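PDB 6YGA: N-alpha-acetyltransferase 35, NatC auxiliary subunit from Saccharomyces cerevisiae, which serves as the auxiliary subunit of the NatC N-terminal acetyltransferase, the complex that acetylates the N-terminal methionine of L-A virus Gag protein. Local coordinates for residues E449-P462 / V710-P723. Numbering follows the deposited sequence.
Sequences EFSLKGFDLDIYKP and VELVHTTEGWNYFP
Tyr-721 lies with one ring face against the last turns of helix 433-456: Lys-453 CA makes a CH-pi contact 4.2 Å from the ring centroid, and Leu-452 O sits over the same face. Trp-719 NE1 lies over the opposite face, while Asp-456 CB and the Glu-449 carboxylate meet the ring at its edge. Among polar contacts, Tyr-721 OH donates to Glu-449 OE2 (2.7 Å), reaching it from 50° above the carboxylate plane; a bend at chi2 (78°) curls Glu-449 toward the hydroxyl. Tyr-409 OH is also hydrogen-bonded to Glu-449 OE2. Where the helix ends in a Schellman motif, with Asp-458 at positive phi, His-714 NE2 makes two weak, bent bonds, to Phe-455 O (3.3 Å) and to Asp-458 OD1 (3.1 Å). The contact joins this helix end of the TPR-like region to the first strand and connecting loop of the antiparallel hairpin 708-713/724-729; Leu-457 O and Asp-458 O accept hydrogen bonds from Arg-140 and Arg-137 of the N-alpha-acetyltransferase 30 chain. In the apolar packing, Pro-723 CG touches Phe-455 CD1 (3.7 Å), and Leu-712 CD1 approaches that ring's edge. Leu-452 CD1 meets Phe-722 CZ at 3.9 Å. Nearer the start of strand 708-713, Pro-462 CG packs on Leu-712 CG (4.2 Å).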
# COMPACT_ATOMS: atom_id res chain seq x y z
N GLU B 449 -18.55 -0.60 -4.94
CA GLU B 449 -17.16 -0.91 -5.29
C GLU B 449 -16.31 -1.10 -4.04
O GLU B 449 -15.47 -2.01 -3.98
CB GLU B 449 -16.59 0.19 -6.17
CG GLU B 449 -15.12 0.03 -6.53
CD GLU B 449 -14.88 -1.00 -7.62
OE1 GLU B 449 -15.87 -1.50 -8.20
OE2 GLU B 449 -13.71 -1.30 -7.90
N PHE B 450 -16.52 -0.26 -3.02
CA PHE B 450 -15.78 -0.38 -1.77
C PHE B 450 -16.06 -1.72 -1.09
O PHE B 450 -15.15 -2.34 -0.53
CB PHE B 450 -16.13 0.78 -0.85
CG PHE B 450 -15.61 0.63 0.55
CD1 PHE B 450 -14.28 0.87 0.84
CD2 PHE B 450 -16.47 0.28 1.59
CE1 PHE B 450 -13.80 0.75 2.13
CE2 PHE B 450 -16.00 0.15 2.88
CZ PHE B 450 -14.67 0.38 3.15
N SER B 451 -17.31 -2.18 -1.14
CA SER B 451 -17.67 -3.41 -0.43
C SER B 451 -17.12 -4.64 -1.15
O SER B 451 -16.53 -5.53 -0.52
CB SER B 451 -19.18 -3.52 -0.29
OG SER B 451 -19.72 -2.42 0.42
N LEU B 452 -17.32 -4.72 -2.47
CA LEU B 452 -16.84 -5.88 -3.22
C LEU B 452 -15.32 -5.95 -3.23
O LEU B 452 -14.74 -7.04 -3.28
CB LEU B 452 -17.38 -5.84 -4.65
CG LEU B 452 -18.90 -5.95 -4.83
CD1 LEU B 452 -19.28 -5.81 -6.30
CD2 LEU B 452 -19.43 -7.25 -4.25
N LYS B 453 -14.65 -4.79 -3.16
CA LYS B 453 -13.19 -4.79 -3.16
C LYS B 453 -12.63 -5.52 -1.95
O LYS B 453 -11.51 -6.05 -2.01
CB LYS B 453 -12.68 -3.35 -3.23
CG LYS B 453 -11.17 -3.20 -3.20
CD LYS B 453 -10.53 -3.70 -4.47
CE LYS B 453 -9.02 -3.69 -4.34
NZ LYS B 453 -8.36 -4.17 -5.57
N GLY B 454 -13.39 -5.57 -0.85
CA GLY B 454 -12.95 -6.30 0.33
C GLY B 454 -12.74 -7.78 0.08
O GLY B 454 -11.88 -8.41 0.72
N PHE B 455 -13.51 -8.37 -0.84
CA PHE B 455 -13.31 -9.78 -1.16
C PHE B 455 -12.01 -10.00 -1.91
O PHE B 455 -11.36 -11.04 -1.74
CB PHE B 455 -14.49 -10.31 -1.98
CG PHE B 455 -15.73 -10.56 -1.17
CD1 PHE B 455 -15.81 -11.65 -0.32
CD2 PHE B 455 -16.81 -9.70 -1.25
CE1 PHE B 455 -16.95 -11.89 0.43
CE2 PHE B 455 -17.95 -9.93 -0.51
CZ PHE B 455 -18.02 -11.02 0.33
N ASP B 456 -11.61 -9.05 -2.76
CA ASP B 456 -10.36 -9.18 -3.49
C ASP B 456 -9.17 -9.12 -2.55
O ASP B 456 -8.14 -9.77 -2.80
CB ASP B 456 -10.26 -8.09 -4.56
CG ASP B 456 -8.99 -8.20 -5.39
OD1 ASP B 456 -8.81 -9.23 -6.08
OD2 ASP B 456 -8.19 -7.25 -5.38
N LEU B 457 -9.28 -8.37 -1.46
CA LEU B 457 -8.22 -8.24 -0.47
C LEU B 457 -8.34 -9.25 0.67
O LEU B 457 -7.50 -9.23 1.57
CB LEU B 457 -8.22 -6.81 0.09
CG LEU B 457 -8.09 -5.69 -0.94
CD1 LEU B 457 -8.33 -4.34 -0.29
CD2 LEU B 457 -6.71 -5.71 -1.61
N ASP B 458 -9.35 -10.12 0.63
CA ASP B 458 -9.56 -11.14 1.67
C ASP B 458 -9.78 -10.49 3.03
O ASP B 458 -9.35 -11.02 4.06
CB ASP B 458 -8.40 -12.13 1.71
CG ASP B 458 -8.40 -13.09 0.54
OD1 ASP B 458 -9.44 -13.75 0.32
OD2 ASP B 458 -7.38 -13.17 -0.18
N ILE B 459 -10.45 -9.34 3.03
CA ILE B 459 -10.81 -8.68 4.28
C ILE B 459 -11.86 -9.49 5.03
O ILE B 459 -11.81 -9.61 6.26
CB ILE B 459 -11.28 -7.25 4.00
CG1 ILE B 459 -10.14 -6.40 3.43
CG2 ILE B 459 -11.85 -6.61 5.26
CD1 ILE B 459 -8.95 -6.29 4.36
N TYR B 460 -12.81 -10.07 4.31
CA TYR B 460 -13.96 -10.72 4.93
C TYR B 460 -13.67 -12.20 5.17
O TYR B 460 -13.15 -12.90 4.29
CB TYR B 460 -15.20 -10.58 4.05
CG TYR B 460 -15.43 -9.18 3.53
CD1 TYR B 460 -15.35 -8.07 4.38
CD2 TYR B 460 -15.74 -8.96 2.20
CE1 TYR B 460 -15.56 -6.79 3.91
CE2 TYR B 460 -15.95 -7.68 1.71
CZ TYR B 460 -15.86 -6.60 2.57
OH TYR B 460 -16.07 -5.34 2.08
N LYS B 461 -14.04 -12.68 6.35
CA LYS B 461 -13.92 -14.09 6.64
C LYS B 461 -15.12 -14.84 6.05
O LYS B 461 -16.15 -14.24 5.75
CB LYS B 461 -13.83 -14.32 8.14
CG LYS B 461 -12.49 -13.90 8.74
CD LYS B 461 -12.43 -14.19 10.23
CE LYS B 461 -12.53 -15.68 10.51
NZ LYS B 461 -11.45 -16.44 9.83
N PRO B 462 -14.99 -16.16 5.84
CA PRO B 462 -16.10 -16.90 5.22
C PRO B 462 -17.45 -16.72 5.90
O PRO B 462 -18.47 -16.69 5.21
CB PRO B 462 -15.61 -18.36 5.30
CG PRO B 462 -14.13 -18.24 5.20
CD PRO B 462 -13.77 -16.98 5.95
N VAL B 710 -15.32 -23.96 5.28
CA VAL B 710 -15.58 -23.17 4.08
C VAL B 710 -14.46 -22.15 3.93
O VAL B 710 -14.07 -21.49 4.91
CB VAL B 710 -16.95 -22.48 4.15
CG1 VAL B 710 -17.25 -21.77 2.84
CG2 VAL B 710 -18.04 -23.49 4.48
N GLU B 711 -13.93 -22.03 2.72
CA GLU B 711 -12.89 -21.06 2.42
C GLU B 711 -13.30 -20.25 1.20
O GLU B 711 -13.93 -20.78 0.27
CB GLU B 711 -11.54 -21.73 2.16
CG GLU B 711 -10.94 -22.47 3.35
CD GLU B 711 -9.56 -23.01 3.05
OE1 GLU B 711 -9.17 -23.02 1.87
OE2 GLU B 711 -8.85 -23.40 4.00
N LEU B 712 -12.96 -18.96 1.21
CA LEU B 712 -13.22 -18.08 0.07
C LEU B 712 -12.04 -18.21 -0.89
O LEU B 712 -10.97 -17.65 -0.66
CB LEU B 712 -13.40 -16.64 0.54
CG LEU B 712 -14.63 -16.39 1.41
CD1 LEU B 712 -14.55 -15.01 2.04
CD2 LEU B 712 -15.90 -16.53 0.59
N VAL B 713 -12.25 -18.96 -1.97
CA VAL B 713 -11.18 -19.30 -2.91
C VAL B 713 -11.23 -18.36 -4.10
O VAL B 713 -12.30 -18.12 -4.68
CB VAL B 713 -11.29 -20.77 -3.36
CG1 VAL B 713 -10.30 -21.06 -4.48
CG2 VAL B 713 -11.04 -21.70 -2.18
N HIS B 714 -10.07 -17.82 -4.48
CA HIS B 714 -9.97 -16.96 -5.65
C HIS B 714 -9.82 -17.81 -6.91
O HIS B 714 -9.04 -18.77 -6.94
CB HIS B 714 -8.78 -16.01 -5.51
CG HIS B 714 -8.99 -14.93 -4.50
ND1 HIS B 714 -8.33 -13.72 -4.56
CD2 HIS B 714 -9.78 -14.87 -3.40
CE1 HIS B 714 -8.70 -12.97 -3.54
NE2 HIS B 714 -9.58 -13.64 -2.82
N THR B 715 -10.59 -17.47 -7.95
CA THR B 715 -10.46 -18.12 -9.24
C THR B 715 -9.29 -17.51 -10.01
O THR B 715 -9.22 -16.28 -10.16
CB THR B 715 -11.75 -17.98 -10.05
OG1 THR B 715 -12.85 -18.49 -9.29
CG2 THR B 715 -11.67 -18.74 -11.36
N THR B 716 -8.38 -18.36 -10.49
CA THR B 716 -7.12 -17.87 -11.03
C THR B 716 -7.32 -16.96 -12.24
O THR B 716 -6.68 -15.91 -12.35
CB THR B 716 -6.21 -19.05 -11.38
OG1 THR B 716 -5.07 -18.59 -12.12
CG2 THR B 716 -6.96 -20.10 -12.19
N GLU B 717 -8.23 -17.34 -13.14
CA GLU B 717 -8.55 -16.52 -14.31
C GLU B 717 -9.91 -15.85 -14.18
O GLU B 717 -10.46 -15.39 -15.19
CB GLU B 717 -8.48 -17.36 -15.58
CG GLU B 717 -7.07 -17.76 -15.98
CD GLU B 717 -6.14 -16.56 -16.07
OE1 GLU B 717 -6.56 -15.52 -16.60
OE2 GLU B 717 -4.99 -16.67 -15.59
N GLY B 718 -10.46 -15.79 -12.97
CA GLY B 718 -11.74 -15.16 -12.73
C GLY B 718 -11.59 -13.76 -12.17
O GLY B 718 -10.50 -13.19 -12.10
N TRP B 719 -12.72 -13.20 -11.76
CA TRP B 719 -12.76 -11.89 -11.11
C TRP B 719 -13.07 -12.11 -9.63
O TRP B 719 -14.16 -12.58 -9.28
CB TRP B 719 -13.80 -10.98 -11.76
CG TRP B 719 -13.71 -9.58 -11.23
CD1 TRP B 719 -14.66 -8.91 -10.52
CD2 TRP B 719 -12.59 -8.69 -11.34
NE1 TRP B 719 -14.21 -7.65 -10.19
CE2 TRP B 719 -12.94 -7.50 -10.69
CE3 TRP B 719 -11.34 -8.79 -11.95
CZ2 TRP B 719 -12.08 -6.40 -10.62
CZ3 TRP B 719 -10.48 -7.71 -11.87
CH2 TRP B 719 -10.86 -6.53 -11.21
N ASN B 720 -12.11 -11.76 -8.78
CA ASN B 720 -12.13 -12.15 -7.38
C ASN B 720 -12.90 -11.19 -6.48
O ASN B 720 -12.75 -11.24 -5.26
CB ASN B 720 -10.69 -12.31 -6.87
CG ASN B 720 -9.96 -13.42 -7.59
OD1 ASN B 720 -10.58 -14.36 -8.09
ND2 ASN B 720 -8.64 -13.31 -7.66
N TYR B 721 -13.73 -10.31 -7.06
CA TYR B 721 -14.74 -9.66 -6.24
C TYR B 721 -15.80 -10.65 -5.77
O TYR B 721 -16.52 -10.36 -4.81
CB TYR B 721 -15.41 -8.52 -7.01
CG TYR B 721 -14.62 -7.23 -7.09
CD1 TYR B 721 -13.26 -7.20 -6.80
CD2 TYR B 721 -15.24 -6.04 -7.44
CE1 TYR B 721 -12.54 -6.02 -6.88
CE2 TYR B 721 -14.53 -4.86 -7.52
CZ TYR B 721 -13.18 -4.85 -7.24
OH TYR B 721 -12.48 -3.67 -7.32
N PHE B 722 -15.90 -11.80 -6.43
CA PHE B 722 -16.88 -12.84 -6.09
C PHE B 722 -16.13 -14.15 -5.94
O PHE B 722 -16.09 -14.97 -6.87
CB PHE B 722 -17.96 -12.94 -7.16
CG PHE B 722 -18.61 -11.63 -7.51
CD1 PHE B 722 -18.12 -10.85 -8.54
CD2 PHE B 722 -19.72 -11.18 -6.81
CE1 PHE B 722 -18.71 -9.64 -8.86
CE2 PHE B 722 -20.33 -9.97 -7.13
CZ PHE B 722 -19.82 -9.20 -8.16
N PRO B 723 -15.50 -14.39 -4.79
CA PRO B 723 -14.77 -15.64 -4.59
C PRO B 723 -15.71 -16.83 -4.53
O PRO B 723 -16.92 -16.70 -4.33
CB PRO B 723 -14.05 -15.44 -3.25
CG PRO B 723 -14.88 -14.43 -2.54
CD PRO B 723 -15.43 -13.52 -3.60